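Alkylhydroperoxidase AhpD core: uncharacterized peroxidase-related protein (Ralstonia eutropha, PDB 2PRR) is an uncharacterised peroxidase-related protein of the carboxymuconolactone decarboxylase family that probably reduces peroxides with a pair of cysteines, as in AhpD. Local coordinates at residues Q26-V31 against G36-V41; L43-R48 against A54-H59; C87-V92 against D185-M190. All blocks are in the same frame, centred on the assembly; numbering follows the deposited sequence.

Interaction 1: residues Q26-V31 against G36-V41; sequences QRILEV and GFVPNV
Ile28 and Val31 of helix 22-35 meet Val38 and Pro39 in an apolar contact between the helix and the loop that carries the chain back past it into helix 40-45. The return is tight: Gly36, the first residue to leave the helical conformation, has a phi of 92°, and the chain then runs extended, bringing the CA atoms of Val31 and Val38 to 6.5 Å. Two pairs carry the packing. Ile28 and Val38 cross at about a right angle, with Ile28 CG2 3.6 Å from Val38 CG2 and 3.8 Å from Val38 CG1, so that one methyl covers both branches of the valine. Ile28 CG2 gets there by lying opposite the backbone N, while CG1 points back beside that nitrogen. Val31 and Pro39 approach tip to tip, Val31 CG2 standing 3.7 Å from Pro39 CD. Nearby, Phe42 touches both Ile28 and Val31, and Asn184 bonds to Val38 O and to Asn40 N. The closest side-chain contacts between the two segments are carbon to carbon, which implies that apolar fit, and not polar bonding, joins loop to helix here, while Asn184 holds the loop's polar backbone.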
ATOM      1  N   GLN D  26     -25.851  24.660 -26.838  1.00 48.57           N
ATOM      2  CA  GLN D  26     -26.858  25.280 -25.957  1.00 48.79           C
ATOM      3  C   GLN D  26     -26.574  25.005 -24.467  1.00 47.71           C
ATOM      4  O   GLN D  26     -26.806  25.865 -23.617  1.00 47.92           O
ATOM      5  CB  GLN D  26     -28.290  24.840 -26.362  1.00 50.11           C
ATOM      6  CG  GLN D  26     -29.439  25.438 -25.517  1.00 49.20           C
ATOM      7  N   ARG D  27     -26.073  23.814 -24.149  1.00 47.46           N
ATOM      8  CA  ARG D  27     -25.734  23.490 -22.765  1.00 46.05           C
ATOM      9  C   ARG D  27     -24.550  24.356 -22.323  1.00 46.00           C
ATOM     10  O   ARG D  27     -24.542  24.878 -21.204  1.00 47.35           O
ATOM     11  CB  ARG D  27     -25.403  22.014 -22.610  1.00 46.14           C
ATOM     12  CG  ARG D  27     -25.001  21.629 -21.194  1.00 43.77           C
ATOM     13  CD  ARG D  27     -24.470  20.226 -21.155  1.00 48.91           C
ATOM     14  NE  ARG D  27     -25.522  19.223 -21.146  1.00 49.34           N
ATOM     15  CZ  ARG D  27     -26.145  18.800 -20.050  1.00 45.13           C
ATOM     16  NH1 ARG D  27     -25.876  19.319 -18.850  1.00 44.31           N
ATOM     17  NH2 ARG D  27     -27.061  17.848 -20.162  1.00 44.38           N
ATOM     18  N   ILE D  28     -23.564  24.503 -23.208  1.00 45.41           N
ATOM     19  CA  ILE D  28     -22.394  25.351 -22.953  1.00 45.41           C
ATOM     20  C   ILE D  28     -22.804  26.823 -22.788  1.00 46.27           C
ATOM     21  O   ILE D  28     -22.300  27.522 -21.906  1.00 47.85           O
ATOM     22  CB  ILE D  28     -21.338  25.217 -24.076  1.00 44.92           C
ATOM     23  CG1 ILE D  28     -20.749  23.800 -24.081  1.00 47.34           C
ATOM     24  CG2 ILE D  28     -20.221  26.247 -23.910  1.00 44.19           C
ATOM     25  CD1 ILE D  28     -19.816  23.531 -25.250  1.00 47.58           C
ATOM     26  N   LEU D  29     -23.708  27.306 -23.629  1.00 47.20           N
ATOM     27  CA  LEU D  29     -24.156  28.701 -23.506  1.00 46.56           C
ATOM     28  C   LEU D  29     -24.963  28.959 -22.233  1.00 45.84           C
ATOM     29  O   LEU D  29     -24.849  30.030 -21.627  1.00 45.39           O
ATOM     30  CB  LEU D  29     -24.937  29.101 -24.749  1.00 48.73           C
ATOM     31  CG  LEU D  29     -24.015  29.400 -25.930  1.00 50.16           C
ATOM     32  CD1 LEU D  29     -24.774  29.319 -27.234  1.00 55.01           C
ATOM     33  CD2 LEU D  29     -23.343  30.778 -25.773  1.00 54.09           C
ATOM     34  N   GLU D  30     -25.765  27.972 -21.838  1.00 46.63           N
ATOM     35  CA  GLU D  30     -26.592  28.060 -20.629  1.00 48.05           C
ATOM     36  C   GLU D  30     -25.707  28.167 -19.376  1.00 49.07           C
ATOM     37  O   GLU D  30     -26.015  28.936 -18.458  1.00 47.94           O
ATOM     38  CB  GLU D  30     -27.548  26.854 -20.544  1.00 48.47           C
ATOM     39  CG  GLU D  30     -28.608  26.927 -19.426  1.00 51.10           C
ATOM     40  N   VAL D  31     -24.609  27.395 -19.352  1.00 50.43           N
ATOM     41  CA  VAL D  31     -23.634  27.445 -18.242  1.00 50.49           C
ATOM     42  C   VAL D  31     -22.805  28.713 -18.304  1.00 49.97           C
ATOM     43  O   VAL D  31     -22.436  29.245 -17.264  1.00 50.83           O
ATOM     44  CB  VAL D  31     -22.667  26.200 -18.156  1.00 52.18           C
ATOM     45  CG1 VAL D  31     -21.775  26.055 -19.375  1.00 53.69           C
ATOM     46  CG2 VAL D  31     -21.786  26.285 -16.906  1.00 52.79           C
ATOM     47  N   GLY D  36     -20.452  33.132 -16.302  1.00 48.23           N
ATOM     48  CA  GLY D  36     -19.561  34.169 -16.821  1.00 46.42           C
ATOM     49  C   GLY D  36     -18.378  33.554 -17.550  1.00 46.02           C
ATOM     50  O   GLY D  36     -17.535  34.264 -18.116  1.00 46.79           O
ATOM     51  N   PHE D  37     -18.307  32.230 -17.554  1.00 43.89           N
ATOM     52  CA  PHE D  37     -17.215  31.542 -18.196  1.00 42.22           C
ATOM     53  C   PHE D  37     -17.656  30.113 -18.361  1.00 40.67           C
ATOM     54  O   PHE D  37     -18.573  29.654 -17.680  1.00 39.54           O
ATOM     55  CB  PHE D  37     -15.923  31.623 -17.345  1.00 42.62           C
ATOM     56  CG  PHE D  37     -15.962  30.797 -16.079  1.00 40.69           C
ATOM     57  CD1 PHE D  37     -16.640  31.252 -14.959  1.00 45.98           C
ATOM     58  CD2 PHE D  37     -15.304  29.577 -16.004  1.00 40.66           C
ATOM     59  CE1 PHE D  37     -16.678  30.501 -13.792  1.00 41.85           C
ATOM     60  CE2 PHE D  37     -15.338  28.832 -14.842  1.00 39.08           C
ATOM     61  CZ  PHE D  37     -16.026  29.294 -13.735  1.00 39.53           C
ATOM     62  N   VAL D  38     -16.996  29.404 -19.261  1.00 40.73           N
ATOM     63  CA  VAL D  38     -17.330  28.024 -19.494  1.00 40.29           C
ATOM     64  C   VAL D  38     -16.315  27.151 -18.792  1.00 37.63           C
ATOM     65  O   VAL D  38     -15.142  27.148 -19.176  1.00 36.86           O
ATOM     66  CB  VAL D  38     -17.347  27.661 -20.994  1.00 40.47           C
ATOM     67  CG1 VAL D  38     -17.662  26.145 -21.164  1.00 42.28           C
ATOM     68  CG2 VAL D  38     -18.385  28.524 -21.748  1.00 39.45           C
ATOM     69  N   PRO D  39     -16.753  26.437 -17.744  1.00 36.65           N
ATOM     70  CA  PRO D  39     -15.870  25.480 -17.098  1.00 35.78           C
ATOM     71  C   PRO D  39     -15.255  24.596 -18.157  1.00 34.88           C
ATOM     72  O   PRO D  39     -15.923  24.188 -19.096  1.00 34.08           O
ATOM     73  CB  PRO D  39     -16.809  24.688 -16.213  1.00 35.42           C
ATOM     74  CG  PRO D  39     -17.857  25.685 -15.852  1.00 37.99           C
ATOM     75  CD  PRO D  39     -18.054  26.515 -17.065  1.00 35.27           C
ATOM     76  N   ASN D  40     -13.980  24.286 -18.003  1.00 35.89           N
ATOM     77  CA  ASN D  40     -13.263  23.548 -19.036  1.00 34.28           C
ATOM     78  C   ASN D  40     -13.714  22.120 -19.279  1.00 32.86           C
ATOM     79  O   ASN D  40     -13.445  21.573 -20.339  1.00 33.89           O
ATOM     80  CB  ASN D  40     -11.746  23.666 -18.807  1.00 33.43           C
ATOM     81  CG  ASN D  40     -11.243  25.101 -19.001  1.00 34.67           C
ATOM     82  OD1 ASN D  40     -11.862  25.912 -19.731  1.00 30.46           O
ATOM     83  ND2 ASN D  40     -10.137  25.435 -18.334  1.00 23.05           N
ATOM     84  N   VAL D  41     -14.444  21.529 -18.346  1.00 33.87           N
ATOM     85  CA  VAL D  41     -14.917  20.146 -18.514  1.00 34.05           C
ATOM     86  C   VAL D  41     -15.848  20.074 -19.749  1.00 34.35           C
ATOM     87  O   VAL D  41     -15.819  19.086 -20.486  1.00 33.13           O
ATOM     88  CB  VAL D  41     -15.652  19.616 -17.220  1.00 34.89           C
ATOM     89  CG1 VAL D  41     -16.944  20.422 -16.932  1.00 31.84           C
ATOM     90  CG2 VAL D  41     -15.962  18.094 -17.294  1.00 33.43           C
TER

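Interaction 2: residues L43-R48 against A54-H59; sequences LTLAHR and AFFAYH
Leu45 of helix 40-45 reaches Phe55 and Phe56 of helix 49-63 with a single methyl, CD1. The main interaction is a CH-pi contact: Leu45 CD1 lies 3.7 Å from the centroid of the Phe55 ring and only 10° off its normal, so it sits over the middle of the face. The six ring carbons are nearly equidistant from it, from 3.7 Å between Leu45 CD1 and Phe55 CG to 4.2 Å between Leu45 CD1 and Phe55 CZ. In Phe55, chi1 of -176° carries the ring toward Leu45, and chi2 of -88° turns its face to the methyl. Apolar packing adds a looser touch, Leu45 CD1 to Phe56 CE2 at 4.4 Å. Phe55 also turns CD1 onto the Phe56 face, 3.8 Å above the plane, the two rings steeply inclined. Backbone bonding shapes the connection: a type I turn from Leu45 to Arg48, with Arg48 N to Leu45 O at 3.0 Å, places Arg48 as N-cap of the next helix. Arg48 forms salt bridges with Glu51 and with Glu157 and Asp161 of a second subunit, whose Tyr58 packs on Phe55. The Leu45 contact is thus wholly apolar, while Arg48 carries the charged links.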
ATOM      1  N   LEU D  43     -15.834  22.052 -22.537  1.00 34.23           N
ATOM      2  CA  LEU D  43     -15.103  22.254 -23.762  1.00 34.11           C
ATOM      3  C   LEU D  43     -14.181  21.102 -24.081  1.00 34.38           C
ATOM      4  O   LEU D  43     -14.021  20.751 -25.245  1.00 35.27           O
ATOM      5  CB  LEU D  43     -14.301  23.544 -23.655  1.00 36.20           C
ATOM      6  CG  LEU D  43     -15.171  24.798 -23.483  1.00 38.69           C
ATOM      7  CD1 LEU D  43     -14.335  25.933 -22.907  1.00 41.42           C
ATOM      8  CD2 LEU D  43     -15.847  25.177 -24.811  1.00 37.54           C
ATOM      9  N   THR D  44     -13.571  20.512 -23.060  1.00 33.62           N
ATOM     10  CA  THR D  44     -12.638  19.401 -23.285  1.00 33.02           C
ATOM     11  C   THR D  44     -13.356  18.121 -23.675  1.00 32.72           C
ATOM     12  O   THR D  44     -12.906  17.401 -24.577  1.00 32.64           O
ATOM     13  CB  THR D  44     -11.710  19.157 -22.053  1.00 32.06           C
ATOM     14  OG1 THR D  44     -12.498  18.935 -20.874  1.00 31.79           O
ATOM     15  CG2 THR D  44     -10.814  20.354 -21.835  1.00 32.49           C
ATOM     16  N   LEU D  45     -14.470  17.832 -23.000  1.00 34.12           N
ATOM     17  CA  LEU D  45     -15.269  16.636 -23.327  1.00 34.34           C
ATOM     18  C   LEU D  45     -16.040  16.789 -24.642  1.00 33.84           C
ATOM     19  O   LEU D  45     -16.404  15.792 -25.253  1.00 31.08           O
ATOM     20  CB  LEU D  45     -16.212  16.240 -22.186  1.00 34.43           C
ATOM     21  CG  LEU D  45     -15.557  15.764 -20.878  1.00 33.48           C
ATOM     22  CD1 LEU D  45     -16.648  15.439 -19.900  1.00 31.98           C
ATOM     23  CD2 LEU D  45     -14.575  14.534 -21.011  1.00 33.94           C
ATOM     24  N   ALA D  46     -16.248  18.030 -25.100  1.00 35.81           N
ATOM     25  CA  ALA D  46     -16.926  18.291 -26.386  1.00 35.46           C
ATOM     26  C   ALA D  46     -16.153  17.708 -27.601  1.00 36.49           C
ATOM     27  O   ALA D  46     -16.680  17.701 -28.710  1.00 38.46           O
ATOM     28  CB  ALA D  46     -17.185  19.790 -26.564  1.00 36.08           C
ATOM     29  N   HIS D  47     -14.901  17.274 -27.381  1.00 35.87           N
ATOM     30  CA  HIS D  47     -14.086  16.546 -28.363  1.00 34.83           C
ATOM     31  C   HIS D  47     -14.747  15.202 -28.732  1.00 34.95           C
ATOM     32  O   HIS D  47     -14.571  14.711 -29.836  1.00 34.84           O
ATOM     33  CB  HIS D  47     -12.672  16.301 -27.775  1.00 34.98           C
ATOM     34  CG  HIS D  47     -11.779  15.444 -28.625  1.00 29.72           C
ATOM     35  ND1 HIS D  47     -11.242  15.875 -29.822  1.00 24.10           N
ATOM     36  CD2 HIS D  47     -11.296  14.193 -28.426  1.00 32.55           C
ATOM     37  CE1 HIS D  47     -10.495  14.914 -30.339  1.00 33.66           C
ATOM     38  NE2 HIS D  47     -10.503  13.884 -29.508  1.00 28.86           N
ATOM     39  N   ARG D  48     -15.471  14.595 -27.794  1.00 34.29           N
ATOM     40  CA  ARG D  48     -16.217  13.365 -28.047  1.00 34.68           C
ATOM     41  C   ARG D  48     -17.688  13.606 -27.667  1.00 35.89           C
ATOM     42  O   ARG D  48     -18.101  13.172 -26.590  1.00 35.46           O
ATOM     43  CB  ARG D  48     -15.651  12.216 -27.223  1.00 34.61           C
ATOM     44  CG  ARG D  48     -14.200  11.842 -27.542  1.00 34.26           C
ATOM     45  CD  ARG D  48     -14.016  11.368 -28.968  1.00 26.82           C
ATOM     46  NE  ARG D  48     -12.745  10.683 -29.136  1.00 31.61           N
ATOM     47  CZ  ARG D  48     -12.538   9.404 -28.809  1.00 27.14           C
ATOM     48  NH1 ARG D  48     -13.512   8.688 -28.271  1.00 22.30           N
ATOM     49  NH2 ARG D  48     -11.348   8.827 -29.014  1.00 31.86           N
ATOM     50  N   ALA D  54     -23.661  11.870 -22.660  1.00 34.05           N
ATOM     51  CA  ALA D  54     -23.874  10.836 -21.658  1.00 33.58           C
ATOM     52  C   ALA D  54     -23.306  11.232 -20.282  1.00 33.87           C
ATOM     53  O   ALA D  54     -23.841  10.839 -19.236  1.00 35.42           O
ATOM     54  CB  ALA D  54     -23.274   9.515 -22.143  1.00 35.26           C
ATOM     55  N   PHE D  55     -22.217  11.990 -20.286  1.00 32.95           N
ATOM     56  CA  PHE D  55     -21.580  12.457 -19.056  1.00 32.60           C
ATOM     57  C   PHE D  55     -22.505  13.435 -18.351  1.00 31.87           C
ATOM     58  O   PHE D  55     -22.863  13.244 -17.187  1.00 32.20           O
ATOM     59  CB  PHE D  55     -20.243  13.151 -19.402  1.00 33.04           C
ATOM     60  CG  PHE D  55     -19.422  13.596 -18.205  1.00 34.50           C
ATOM     61  CD1 PHE D  55     -19.608  14.842 -17.636  1.00 29.64           C
ATOM     62  CD2 PHE D  55     -18.432  12.770 -17.681  1.00 33.03           C
ATOM     63  CE1 PHE D  55     -18.860  15.245 -16.562  1.00 30.71           C
ATOM     64  CE2 PHE D  55     -17.674  13.168 -16.616  1.00 29.74           C
ATOM     65  CZ  PHE D  55     -17.880  14.403 -16.051  1.00 30.91           C
ATOM     66  N   PHE D  56     -22.896  14.484 -19.055  1.00 29.80           N
ATOM     67  CA  PHE D  56     -23.719  15.496 -18.414  1.00 31.08           C
ATOM     68  C   PHE D  56     -25.089  15.014 -18.017  1.00 29.39           C
ATOM     69  O   PHE D  56     -25.614  15.421 -17.003  1.00 31.27           O
ATOM     70  CB  PHE D  56     -23.715  16.797 -19.202  1.00 29.96           C
ATOM     71  CG  PHE D  56     -22.401  17.490 -19.131  1.00 33.90           C
ATOM     72  CD1 PHE D  56     -22.038  18.173 -17.982  1.00 34.07           C
ATOM     73  CD2 PHE D  56     -21.489  17.397 -20.160  1.00 37.99           C
ATOM     74  CE1 PHE D  56     -20.813  18.759 -17.888  1.00 32.28           C
ATOM     75  CE2 PHE D  56     -20.263  17.995 -20.067  1.00 34.87           C
ATOM     76  CZ  PHE D  56     -19.927  18.676 -18.935  1.00 35.20           C
ATOM     77  N   ALA D  57     -25.646  14.094 -18.774  1.00 30.54           N
ATOM     78  CA  ALA D  57     -26.912  13.509 -18.388  1.00 31.42           C
ATOM     79  C   ALA D  57     -26.769  12.711 -17.102  1.00 32.03           C
ATOM     80  O   ALA D  57     -27.658  12.731 -16.251  1.00 32.13           O
ATOM     81  CB  ALA D  57     -27.442  12.638 -19.498  1.00 33.08           C
ATOM     82  N   TYR D  58     -25.648  11.996 -16.948  1.00 33.00           N
ATOM     83  CA  TYR D  58     -25.429  11.229 -15.735  1.00 29.46           C
ATOM     84  C   TYR D  58     -25.174  12.217 -14.618  1.00 28.87           C
ATOM     85  O   TYR D  58     -25.701  12.063 -13.525  1.00 29.84           O
ATOM     86  CB  TYR D  58     -24.226  10.279 -15.866  1.00 29.65           C
ATOM     87  CG  TYR D  58     -24.396   8.976 -15.117  1.00 19.58           C
ATOM     88  CD1 TYR D  58     -24.931   8.941 -13.837  1.00 22.99           C
ATOM     89  CD2 TYR D  58     -23.996   7.776 -15.681  1.00 25.12           C
ATOM     90  CE1 TYR D  58     -25.097   7.744 -13.162  1.00 29.90           C
ATOM     91  CE2 TYR D  58     -24.158   6.551 -14.989  1.00 21.15           C
ATOM     92  CZ  TYR D  58     -24.690   6.550 -13.728  1.00 26.16           C
ATOM     93  OH  TYR D  58     -24.846   5.360 -13.018  1.00 24.32           O
ATOM     94  N   HIS D  59     -24.353  13.229 -14.880  1.00 29.94           N
ATOM     95  CA  HIS D  59     -24.073  14.240 -13.878  1.00 32.59           C
ATOM     96  C   HIS D  59     -25.367  14.889 -13.329  1.00 34.67           C
ATOM     97  O   HIS D  59     -25.568  15.020 -12.111  1.00 33.77           O
ATOM     98  CB  HIS D  59     -23.149  15.324 -14.447  1.00 33.01           C
ATOM     99  CG  HIS D  59     -22.952  16.481 -13.515  1.00 36.37           C
ATOM    100  ND1 HIS D  59     -23.732  17.619 -13.562  1.00 41.09           N
ATOM    101  CD2 HIS D  59     -22.116  16.644 -12.464  1.00 36.13           C
ATOM    102  CE1 HIS D  59     -23.362  18.442 -12.599  1.00 37.71           C
ATOM    103  NE2 HIS D  59     -22.380  17.875 -11.921  1.00 40.53           N
TER

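Interaction 3: residues C87-V92 against D185-M190; sequences CLYCVV and DEFFLM
Val92 lays its CG1 methyl on the ring of Phe188, 3.7 Å from the centroid and 11° off the normal, a CH-pi contact over the centre of the face. Two torsions set it up: in Val92, CG1 stands opposite the backbone N (chi1 172°), which points that branch across to helix 185-189, and in Phe188, CG lies anti to the carbonyl carbon, which sets the ring where the methyl can sit on its face. The same methyl also meets Phe187 CB at 4.0 Å, and Val92 O is 3.8 Å from that CB, so Val92 fits between two successive phenylalanines. Tyr89 points its CG opposite the backbone N and extends until its OH comes 4.0 Å from Phe187 CE2, the side chains crossing at a slant with ring planes nearly perpendicular. Tyr89 and Val92 lie in the opening turns of helix 88-102, headed by a Cys-x-x-Cys pair like the redox motif of AhpD. Cys87 is the N-cap, its SG accepting from Cys90 N at 3.4 Å and 161°. The sulfurs, Cys87 SG and Cys90 SG, are 3.4 Å apart, too far for a disulfide. Neither cysteine touches segment 185-190; Cys87 packs on Ala176, and Cys90 on Ser172 and on Ser82 of helix 71-84. Phe187 also packs on Ala93 and Ala96 and takes Phe37 edge-to-face, while Phe188 meets Asp109 of a third subunit.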
ATOM      1  N   CYS D  87      -7.175  14.401  -8.247  1.00 27.22           N
ATOM      2  CA  CYS D  87      -7.676  15.025  -9.445  1.00 26.23           C
ATOM      3  C   CYS D  87      -7.670  16.525  -9.245  1.00 28.86           C
ATOM      4  O   CYS D  87      -8.503  17.088  -8.509  1.00 29.18           O
ATOM      5  CB  CYS D  87      -9.083  14.564  -9.778  1.00 26.48           C
ATOM      6  SG  CYS D  87      -9.758  15.373 -11.273  1.00 28.35           S
ATOM      7  N   LEU D  88      -6.749  17.174  -9.942  1.00 29.06           N
ATOM      8  CA  LEU D  88      -6.598  18.599  -9.863  1.00 29.81           C
ATOM      9  C   LEU D  88      -7.844  19.364 -10.354  1.00 28.86           C
ATOM     10  O   LEU D  88      -8.327  20.238  -9.643  1.00 28.21           O
ATOM     11  CB  LEU D  88      -5.325  18.978 -10.606  1.00 29.41           C
ATOM     12  CG  LEU D  88      -4.944  20.441 -10.822  1.00 37.44           C
ATOM     13  CD1 LEU D  88      -5.025  21.299  -9.546  1.00 39.15           C
ATOM     14  CD2 LEU D  88      -3.531  20.445 -11.414  1.00 35.03           C
ATOM     15  N   TYR D  89      -8.375  19.047 -11.539  1.00 28.81           N
ATOM     16  CA  TYR D  89      -9.584  19.784 -12.043  1.00 26.80           C
ATOM     17  C   TYR D  89     -10.732  19.701 -11.045  1.00 26.67           C
ATOM     18  O   TYR D  89     -11.277  20.715 -10.629  1.00 27.83           O
ATOM     19  CB  TYR D  89     -10.087  19.317 -13.445  1.00 21.94           C
ATOM     20  CG  TYR D  89     -11.389  20.063 -13.894  1.00 25.44           C
ATOM     21  CD1 TYR D  89     -12.652  19.634 -13.491  1.00 11.44           C
ATOM     22  CD2 TYR D  89     -11.324  21.191 -14.681  1.00 13.66           C
ATOM     23  CE1 TYR D  89     -13.848  20.343 -13.860  1.00 27.18           C
ATOM     24  CE2 TYR D  89     -12.532  21.904 -15.076  1.00 25.46           C
ATOM     25  CZ  TYR D  89     -13.764  21.455 -14.644  1.00 14.05           C
ATOM     26  OH  TYR D  89     -14.929  22.127 -15.020  1.00 36.87           O
ATOM     27  N   CYS D  90     -11.079  18.486 -10.642  1.00 27.02           N
ATOM     28  CA  CYS D  90     -12.234  18.262  -9.779  1.00 28.55           C
ATOM     29  C   CYS D  90     -12.156  18.822  -8.377  1.00 29.14           C
ATOM     30  O   CYS D  90     -13.135  19.365  -7.856  1.00 26.39           O
ATOM     31  CB  CYS D  90     -12.554  16.765  -9.718  1.00 27.78           C
ATOM     32  SG  CYS D  90     -13.096  16.148 -11.314  1.00 31.37           S
ATOM     33  N   VAL D  91     -11.016  18.625  -7.738  1.00 27.57           N
ATOM     34  CA  VAL D  91     -10.807  19.161  -6.417  1.00 27.58           C
ATOM     35  C   VAL D  91     -11.000  20.684  -6.421  1.00 28.35           C
ATOM     36  O   VAL D  91     -11.665  21.240  -5.547  1.00 26.77           O
ATOM     37  CB  VAL D  91      -9.370  18.854  -5.958  1.00 27.20           C
ATOM     38  CG1 VAL D  91      -8.980  19.727  -4.831  1.00 30.28           C
ATOM     39  CG2 VAL D  91      -9.214  17.401  -5.566  1.00 22.27           C
ATOM     40  N   VAL D  92     -10.369  21.335  -7.395  1.00 27.26           N
ATOM     41  CA  VAL D  92     -10.386  22.775  -7.515  1.00 29.96           C
ATOM     42  C   VAL D  92     -11.764  23.311  -7.941  1.00 28.49           C
ATOM     43  O   VAL D  92     -12.265  24.238  -7.346  1.00 29.20           O
ATOM     44  CB  VAL D  92      -9.251  23.266  -8.467  1.00 31.00           C
ATOM     45  CG1 VAL D  92      -9.380  24.759  -8.769  1.00 26.40           C
ATOM     46  CG2 VAL D  92      -7.854  22.954  -7.834  1.00 32.05           C
ATOM     47  N   ASP D 185      -9.307  29.530 -13.951  1.00 36.17           N
ATOM     48  CA  ASP D 185      -8.738  30.456 -12.977  1.00 36.83           C
ATOM     49  C   ASP D 185      -9.760  30.929 -11.969  1.00 35.89           C
ATOM     50  O   ASP D 185      -9.442  31.156 -10.814  1.00 35.71           O
ATOM     51  CB  ASP D 185      -8.157  31.697 -13.689  1.00 39.32           C
ATOM     52  CG  ASP D 185      -6.856  31.416 -14.450  1.00 41.77           C
ATOM     53  OD1 ASP D 185      -6.369  30.261 -14.475  1.00 42.38           O
ATOM     54  OD2 ASP D 185      -6.324  32.388 -15.031  1.00 43.23           O
ATOM     55  N   GLU D 186     -10.989  31.080 -12.424  1.00 37.31           N
ATOM     56  CA  GLU D 186     -12.059  31.601 -11.602  1.00 38.12           C
ATOM     57  C   GLU D 186     -12.392  30.706 -10.417  1.00 38.97           C
ATOM     58  O   GLU D 186     -12.786  31.205  -9.363  1.00 40.94           O
ATOM     59  CB  GLU D 186     -13.332  31.807 -12.422  1.00 39.59           C
ATOM     60  CG  GLU D 186     -13.244  32.840 -13.543  1.00 38.84           C
ATOM     61  CD  GLU D 186     -12.568  32.325 -14.795  1.00 42.08           C
ATOM     62  OE1 GLU D 186     -11.920  31.247 -14.763  1.00 46.18           O
ATOM     63  OE2 GLU D 186     -12.678  33.013 -15.816  1.00 45.29           O
ATOM     64  N   PHE D 187     -12.258  29.396 -10.582  1.00 37.96           N
ATOM     65  CA  PHE D 187     -12.562  28.474  -9.485  1.00 38.03           C
ATOM     66  C   PHE D 187     -11.667  28.640  -8.257  1.00 38.27           C
ATOM     67  O   PHE D 187     -12.155  28.502  -7.133  1.00 40.00           O
ATOM     68  CB  PHE D 187     -12.475  27.010  -9.939  1.00 37.23           C
ATOM     69  CG  PHE D 187     -13.555  26.594 -10.898  1.00 36.63           C
ATOM     70  CD1 PHE D 187     -14.900  26.779 -10.578  1.00 30.02           C
ATOM     71  CD2 PHE D 187     -13.235  25.929 -12.072  1.00 32.89           C
ATOM     72  CE1 PHE D 187     -15.889  26.373 -11.429  1.00 35.10           C
ATOM     73  CE2 PHE D 187     -14.226  25.520 -12.936  1.00 37.12           C
ATOM     74  CZ  PHE D 187     -15.566  25.755 -12.616  1.00 37.42           C
ATOM     75  N   PHE D 188     -10.374  28.918  -8.480  1.00 38.54           N
ATOM     76  CA  PHE D 188      -9.368  29.020  -7.404  1.00 36.64           C
ATOM     77  C   PHE D 188      -9.726  30.076  -6.353  1.00 37.75           C
ATOM     78  O   PHE D 188      -9.517  29.871  -5.172  1.00 37.23           O
ATOM     79  CB  PHE D 188      -7.971  29.314  -7.973  1.00 34.09           C
ATOM     80  CG  PHE D 188      -7.288  28.138  -8.681  1.00 24.74           C
ATOM     81  CD1 PHE D 188      -7.580  27.825  -9.981  1.00 28.14           C
ATOM     82  CD2 PHE D 188      -6.262  27.436  -8.063  1.00 34.19           C
ATOM     83  CE1 PHE D 188      -6.921  26.790 -10.652  1.00 26.60           C
ATOM     84  CE2 PHE D 188      -5.584  26.384  -8.718  1.00 22.85           C
ATOM     85  CZ  PHE D 188      -5.906  26.058  -9.999  1.00 31.72           C
ATOM     86  N   LEU D 189     -10.307  31.184  -6.788  1.00 39.54           N
ATOM     87  CA  LEU D 189     -10.661  32.294  -5.899  1.00 41.43           C
ATOM     88  C   LEU D 189     -12.149  32.365  -5.479  1.00 40.62           C
ATOM     89  O   LEU D 189     -12.487  32.980  -4.471  1.00 40.04           O
ATOM     90  CB  LEU D 189     -10.242  33.597  -6.598  1.00 40.22           C
ATOM     91  CG  LEU D 189     -10.361  34.937  -5.879  1.00 43.59           C
ATOM     92  CD1 LEU D 189      -9.808  34.927  -4.444  1.00 47.06           C
ATOM     93  CD2 LEU D 189      -9.634  35.978  -6.728  1.00 44.56           C
HETATM   94  N   MSE D 190     -13.013  31.737  -6.260  1.00 40.75           N
HETATM   95  CA  MSE D 190     -14.460  31.728  -6.038  1.00 42.39           C
HETATM   96  C   MSE D 190     -14.908  31.087  -4.724  1.00 42.27           C
HETATM   97  O   MSE D 190     -14.529  29.958  -4.420  1.00 42.68           O
HETATM   98  CB  MSE D 190     -15.089  30.984  -7.206  1.00 43.29           C
HETATM   99  CG  MSE D 190     -16.573  30.794  -7.186  1.00 42.42           C
HETATM  100 SE   MSE D 190     -17.037  29.784  -8.766  0.75 45.84          SE
HETATM  101  CE  MSE D 190     -16.392  30.977 -10.137  1.00 43.25           C
TER

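Overall arrangement
Interactions 2 and 3 are made by buried residues, whereas interaction 1 is partly exposed and lies farthest from the chain centre, about 16 Å against 14 and 11 Å between centres. Interactions 1 and 2 share helix 40-45 and touch directly, Val38 CG1 to Leu43 CG at 3.7 Å. Interaction 1 also meets interaction 3 through Pro39 and Phe37, while interactions 2 and 3 stay about 7 Å apart at their nearest atoms; residues 36-41 therefore bridge the other two. Aliphatic side chains carry interaction 1, but each buried contact centres on one methyl over a phenylalanine face. Interactions 2 and 3 additionally border different neighbouring subunits, with charged pairs of Arg48 as well as packing beside the former, and packing beside the latter.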